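Side-chain contacts in tartronate semialdehyde reductase (Salmonella typhimurium, PDB 1VPD), which probably reduces tartronate semialdehyde to D-glycerate with NADH or NADPH, the last step of galactarate breakdown to D-glycerate: residues 99-103 and 104-108; 127-130 and 131-135; 286-289 and 290-294. All blocks are in the same frame, centred on the assembly; numbering follows the deposited sequence. Where two conformers were deposited one is given.

Contact 1: residues 99-103 and 104-108; sequences SSIAP and LASRE
Ile101 and Ser106 meet where the chain enters helix 103-114, and this side of the turn is the tight one. The CG1 branch of Ile101 occupies the crowded position between backbone N and carbonyl carbon (chi1 71°), which sends it over the first turn of the helix. There CG1 of Ile101 lies 3.4 Å from OG of Ser106, and the methyl CD1 beyond it packs 4.0 Å from CB of Ala105. The hydroxyl of Ser106 therefore has a hydrocarbon wall beside it; its OG also makes a weak hydrogen bond with ND2 of Asn172. Ala102 is the N-cap residue, and its carbonyl starts the helical bonding: N of Ser106 donates to O of Ala102 at 3.1 Å, and N of Ala105 makes a weak bond to the same oxygen. Pro103, whose nitrogen has no hydrogen to give, fills the first helical position, where none is called for.

The other side is looser, with Leu104 and Arg107 both exposed. N of Arg107 is bonded to O of Pro103 at 3.0 Å, but the long side chain was modelled in two conformers. In the one given it bends at chi3 (-58°) and folds back along the helix start: one face of the guanidinium passes over the backbone of Pro103 and Leu104, with NH1 of Arg107 4.0 Å from CB of Pro103.

The turn links strand 94-97 to helix 103-114 in the Rossmann-type domain and carries Ser100, a predicted NAD(+)-binding residue whose carbonyl accepts a hydrogen bond from Lys243. Pro103 rests on helix 170-198, Ile101 touches Val75 of helix 72-80, and Ala102 touches Asn247 of helix 238-255.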
# COMPACT_ATOMS: atom_id res chain seq x y z
N SER A 99 0.27 -6.70 1.24
CA SER A 99 1.39 -5.97 0.64
C SER A 99 1.11 -5.70 -0.83
O SER A 99 0.40 -6.45 -1.51
CB SER A 99 2.67 -6.81 0.73
OG SER A 99 2.87 -7.34 2.03
N SER A 100 1.71 -4.63 -1.34
CA SER A 100 1.73 -4.38 -2.77
C SER A 100 2.96 -5.03 -3.37
O SER A 100 4.10 -4.58 -3.12
CB SER A 100 1.78 -2.88 -3.02
OG SER A 100 0.66 -2.23 -2.47
N ILE A 101 2.78 -6.12 -4.11
CA ILE A 101 3.91 -6.84 -4.72
C ILE A 101 3.59 -7.24 -6.15
O ILE A 101 2.43 -7.22 -6.54
CB ILE A 101 4.36 -8.09 -3.89
CG1 ILE A 101 3.35 -9.25 -3.96
CG2 ILE A 101 4.63 -7.70 -2.46
CD1 ILE A 101 3.84 -10.53 -3.26
N ALA A 102 4.61 -7.62 -6.91
CA ALA A 102 4.41 -8.05 -8.30
C ALA A 102 3.41 -9.19 -8.36
O ALA A 102 3.55 -10.15 -7.60
CB ALA A 102 5.74 -8.49 -8.91
N PRO A 103 2.41 -9.12 -9.23
CA PRO A 103 1.46 -10.25 -9.37
C PRO A 103 2.11 -11.62 -9.54
O PRO A 103 1.63 -12.60 -8.93
CB PRO A 103 0.63 -9.87 -10.59
CG PRO A 103 0.66 -8.39 -10.63
CD PRO A 103 1.98 -7.95 -10.03
N LEU A 104 3.19 -11.70 -10.31
CA LEU A 104 3.93 -12.96 -10.47
C LEU A 104 4.44 -13.48 -9.13
O LEU A 104 4.43 -14.68 -8.88
CB LEU A 104 5.10 -12.80 -11.43
CG LEU A 104 6.10 -13.99 -11.49
CD1 LEU A 104 5.42 -15.19 -12.08
CD2 LEU A 104 7.38 -13.66 -12.27
N ALA A 105 4.90 -12.57 -8.28
CA ALA A 105 5.37 -12.97 -6.95
C ALA A 105 4.24 -13.51 -6.07
O ALA A 105 4.43 -14.51 -5.37
CB ALA A 105 6.09 -11.83 -6.26
N SER A 106 3.07 -12.87 -6.10
CA SER A 106 1.90 -13.40 -5.39
C SER A 106 1.63 -14.83 -5.82
O SER A 106 1.40 -15.72 -4.99
CB SER A 106 0.65 -12.55 -5.63
OG SER A 106 0.81 -11.25 -5.13
N ARG A 107 1.66 -15.06 -7.13
CA ARG A 107 1.37 -16.41 -7.67
C ARG A 107 2.44 -17.43 -7.26
O ARG A 107 2.10 -18.57 -6.88
CB ARG A 107 1.26 -16.37 -9.20
CG ARG A 107 0.03 -15.63 -9.73
CD ARG A 107 -0.23 -15.80 -11.26
NE ARG A 107 0.91 -15.34 -12.06
CZ ARG A 107 1.03 -14.17 -12.68
NH1 ARG A 107 0.06 -13.25 -12.63
NH2 ARG A 107 2.14 -13.91 -13.38
N GLU A 108 3.70 -17.02 -7.28
CA GLU A 108 4.81 -17.87 -6.85
C GLU A 108 4.71 -18.27 -5.37
O GLU A 108 4.89 -19.44 -5.01
CB GLU A 108 6.15 -17.17 -7.06
CG GLU A 108 6.57 -17.11 -8.51
CD GLU A 108 7.83 -16.29 -8.73
OE1 GLU A 108 8.15 -15.35 -7.96
OE2 GLU A 108 8.50 -16.60 -9.72

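Contact 2: residues 127-130 and 131-135; sequences GGEP and KAIDG
The side chain of Lys131, in the conformer given of two, runs alongside the Gly127 carbonyl, CG of Lys131 lying 3.3 Å from O of Gly127. On another side of this short helix, the Glu129 and Ile133 side chains cross obliquely, CG of Glu129 meeting CD1 of Ile133 at 3.9 Å. The CG1 arm of Ile133 stands beside its own backbone N (chi1 -69°) and bends back over the Glu129 carbonyl, CG1 to O being 3.3 Å.

Backbone bonds hold these positions. O of Gly128 accepts N of Ala132 at 3.0 Å and, weakly, N of Lys131; N of Ile133 and N of Asp134 reach the carbonyls of Glu129 and Pro130. Further out, OE1 of Glu129 is bonded to N of Gly235. Thr136 OG1 makes a hydrogen bond with OD1 of Asp134 and, in that conformer, a weak one with NZ of Lys131.

The N-H groups of Gly127 and, weakly, Gly128 hold a tartrate, probably from the crystallisation liquor; the backbone of Gly127 (phi 156°) calls for glycine. Glu129 touches Ile15 of the predicted NAD(+) site. Helix 128-134 connects the antiparallel strands 119-126 and 137-142, with Ala132 and Ile133 against Pro19 of helix 17-26.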
# COMPACT_ATOMS: atom_id res chain seq x y z
N GLY A 127 -5.66 4.01 -0.03
CA GLY A 127 -6.31 5.12 0.64
C GLY A 127 -5.37 6.03 1.38
O GLY A 127 -5.76 7.13 1.80
N GLY A 128 -4.13 5.60 1.55
CA GLY A 128 -3.12 6.40 2.20
C GLY A 128 -3.19 6.27 3.70
O GLY A 128 -4.14 5.73 4.24
N GLU A 129 -2.19 6.81 4.37
CA GLU A 129 -2.12 6.73 5.82
C GLU A 129 -3.39 7.25 6.50
O GLU A 129 -3.87 6.63 7.45
CB GLU A 129 -0.87 7.46 6.31
CG GLU A 129 -0.64 7.37 7.80
CD GLU A 129 0.60 8.11 8.27
OE1 GLU A 129 1.17 8.96 7.53
OE2 GLU A 129 1.02 7.82 9.40
N PRO A 130 -3.98 8.37 6.05
CA PRO A 130 -5.23 8.83 6.68
C PRO A 130 -6.35 7.81 6.67
O PRO A 130 -7.09 7.70 7.67
CB PRO A 130 -5.60 10.07 5.86
CG PRO A 130 -4.28 10.56 5.33
CD PRO A 130 -3.52 9.30 5.01
N LYS A 131 -6.49 7.06 5.59
CA LYS A 131 -7.58 6.09 5.51
C LYS A 131 -7.23 4.74 6.15
O LYS A 131 -8.13 3.97 6.50
CB LYS A 131 -8.02 5.90 4.06
CG LYS A 131 -8.66 7.16 3.45
CD LYS A 131 -9.31 6.86 2.10
CE LYS A 131 -10.11 8.05 1.60
NZ LYS A 131 -11.45 8.12 2.26
N ALA A 132 -5.94 4.44 6.29
CA ALA A 132 -5.50 3.31 7.10
C ALA A 132 -5.90 3.58 8.55
O ALA A 132 -6.43 2.70 9.23
CB ALA A 132 -4.00 3.12 6.99
N ILE A 133 -5.68 4.81 8.98
CA ILE A 133 -6.01 5.22 10.36
C ILE A 133 -7.52 5.16 10.61
O ILE A 133 -7.96 4.53 11.57
CB ILE A 133 -5.42 6.62 10.68
CG1 ILE A 133 -3.90 6.55 10.77
CG2 ILE A 133 -6.03 7.20 11.99
CD1 ILE A 133 -3.20 7.87 10.69
N ASP A 134 -8.32 5.75 9.73
CA ASP A 134 -9.76 5.85 9.98
C ASP A 134 -10.58 4.64 9.49
O ASP A 134 -11.79 4.58 9.68
CB ASP A 134 -10.32 7.20 9.52
CG ASP A 134 -10.55 7.30 8.03
OD1 ASP A 134 -10.32 6.31 7.30
OD2 ASP A 134 -11.00 8.35 7.51
N GLY A 135 -9.90 3.66 8.90
CA GLY A 135 -10.52 2.43 8.50
C GLY A 135 -11.41 2.47 7.28
O GLY A 135 -12.33 1.67 7.18

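Contact 3: residues 286-289 and 290-294; sequences ACYY and EKLAK
Leu292, in the conformer given of two, lies over one face of the Tyr288 ring, one helical turn further along the chain. With CG of Tyr288 anti to its own nitrogen (chi1 175°), the ring projects outward and leans toward the next turn, and the two side chains cross at a slant. The methyl CD1 of Leu292 makes a CH-pi contact, 4.1 Å from the centroid of the Tyr288 ring and 13° off its normal. The second methyl, CD2, sits at the phenol end, 3.6 Å from OH of Tyr288, so the leucine fork in this conformer spans the ring from its face to its hydroxyl. The same two residues share a backbone bond, N of Leu292 to O of Tyr288, 3.1 Å.

On a buried side of the helix, Glu290 extends back past Cys287. Its CG stands beside its own backbone N (chi1 -70°), which leads the chain along the preceding turn: CG of Glu290 is 3.3 Å from O of Ala286, and OE1 of Glu290 lies 3.8 Å from SG of Cys287. The buried carboxylate is satisfied from outside the helix: OE2 pairs with Arg230 and accepts N of Val297. Lys291 likewise runs back in extended form and ends in a salt bridge to Asp275. CG of Tyr289 lies beside its backbone N, and CD2 of Tyr288 sits 4.1 Å above the plane of the Tyr289 ring, toward its rim; OH of Tyr289 is hydrogen-bonded to OE1 of Glu191.

Helix 285-293 thus packs by two tyrosines against two partners: Tyr288 lies on Met268, Ala271 and Leu272 of helix 260-274, while Tyr289 touches both Met268 and helix 170-198, where Ala293 also meets Thr194. Cys287 touches Phe232 and His277 in loops of the same helical C-terminal part.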
# COMPACT_ATOMS: atom_id res chain seq x y z
N ALA A 286 5.53 17.02 -6.58
CA ALA A 286 5.41 18.47 -6.81
C ALA A 286 6.76 19.17 -6.88
O ALA A 286 6.94 20.09 -7.69
CB ALA A 286 4.53 19.13 -5.75
N CYS A 287 7.72 18.71 -6.08
CA CYS A 287 9.04 19.31 -6.03
C CYS A 287 9.81 19.16 -7.35
O CYS A 287 10.61 20.02 -7.70
CB CYS A 287 9.85 18.78 -4.85
SG CYS A 287 8.99 18.87 -3.26
N TYR A 288 9.54 18.07 -8.09
CA TYR A 288 10.11 17.91 -9.42
C TYR A 288 9.69 19.07 -10.32
O TYR A 288 10.51 19.71 -10.98
CB TYR A 288 9.68 16.56 -10.02
CG TYR A 288 10.12 16.34 -11.44
CD1 TYR A 288 11.36 15.80 -11.73
CD2 TYR A 288 9.29 16.67 -12.51
CE1 TYR A 288 11.78 15.60 -13.05
CE2 TYR A 288 9.71 16.49 -13.83
CZ TYR A 288 10.95 15.96 -14.09
OH TYR A 288 11.36 15.75 -15.38
N TYR A 289 8.39 19.33 -10.36
CA TYR A 289 7.86 20.42 -11.15
C TYR A 289 8.35 21.79 -10.65
O TYR A 289 8.66 22.67 -11.45
CB TYR A 289 6.36 20.39 -11.12
CG TYR A 289 5.76 19.33 -12.02
CD1 TYR A 289 5.47 19.61 -13.35
CD2 TYR A 289 5.52 18.04 -11.55
CE1 TYR A 289 4.94 18.64 -14.18
CE2 TYR A 289 4.97 17.07 -12.38
CZ TYR A 289 4.67 17.38 -13.69
OH TYR A 289 4.11 16.43 -14.51
N GLU A 290 8.40 21.97 -9.33
CA GLU A 290 8.87 23.23 -8.76
C GLU A 290 10.30 23.54 -9.20
O GLU A 290 10.65 24.68 -9.50
CB GLU A 290 8.82 23.17 -7.23
CG GLU A 290 7.41 23.16 -6.68
CD GLU A 290 7.35 23.02 -5.17
OE1 GLU A 290 8.27 22.40 -4.56
OE2 GLU A 290 6.35 23.50 -4.61
N LYS A 291 11.13 22.50 -9.23
CA LYS A 291 12.53 22.68 -9.57
C LYS A 291 12.70 22.99 -11.05
O LYS A 291 13.52 23.83 -11.43
CB LYS A 291 13.32 21.46 -9.12
CG LYS A 291 13.51 21.49 -7.59
CD LYS A 291 14.15 20.22 -7.01
CE LYS A 291 14.27 20.36 -5.49
NZ LYS A 291 14.89 19.17 -4.82
N LEU A 292 11.91 22.36 -11.91
CA LEU A 292 12.03 22.63 -13.34
C LEU A 292 11.37 23.97 -13.77
O LEU A 292 11.88 24.66 -14.65
CB LEU A 292 11.45 21.47 -14.17
CG LEU A 292 12.39 20.30 -14.52
CD1 LEU A 292 12.81 19.53 -13.31
CD2 LEU A 292 11.67 19.37 -15.52
N ALA A 293 10.28 24.33 -13.13
CA ALA A 293 9.55 25.58 -13.43
C ALA A 293 10.09 26.78 -12.65
O ALA A 293 9.71 27.92 -12.94
CB ALA A 293 8.09 25.41 -13.14
N LYS A 294 10.96 26.53 -11.69
CA LYS A 294 11.53 27.60 -10.84
C LYS A 294 10.47 28.40 -10.08
O LYS A 294 10.51 29.65 -10.03
CB LYS A 294 12.44 28.52 -11.66
CG LYS A 294 13.59 27.81 -12.29
CD LYS A 294 14.56 27.21 -11.29
CE LYS A 294 15.87 26.86 -11.97
NZ LYS A 294 16.95 26.44 -11.04

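Overall arrangement
The contacts follow one another along the chain, each at or within a helix. Contacts 1 and 2 share the NAD-binding Rossmann-type domain: contact 1 follows strand 94-97, while contact 2 links strands 119-126 and 137-142 of the same mixed sheet. Their centres are about 23 Å apart, on opposite sides of the chain's centre, but their nearest atoms are about 9 Å apart. Both come near the predicted active-site Lys175 on the long helix 170-198, consistent with a cleft between the domains. Contact 3, about 34 Å from contact 1 and about 28 Å from contact 2 between centres, belongs to the helical C-terminal part, away from the annotated sites. Helix 170-198 touches contacts 1 and 3.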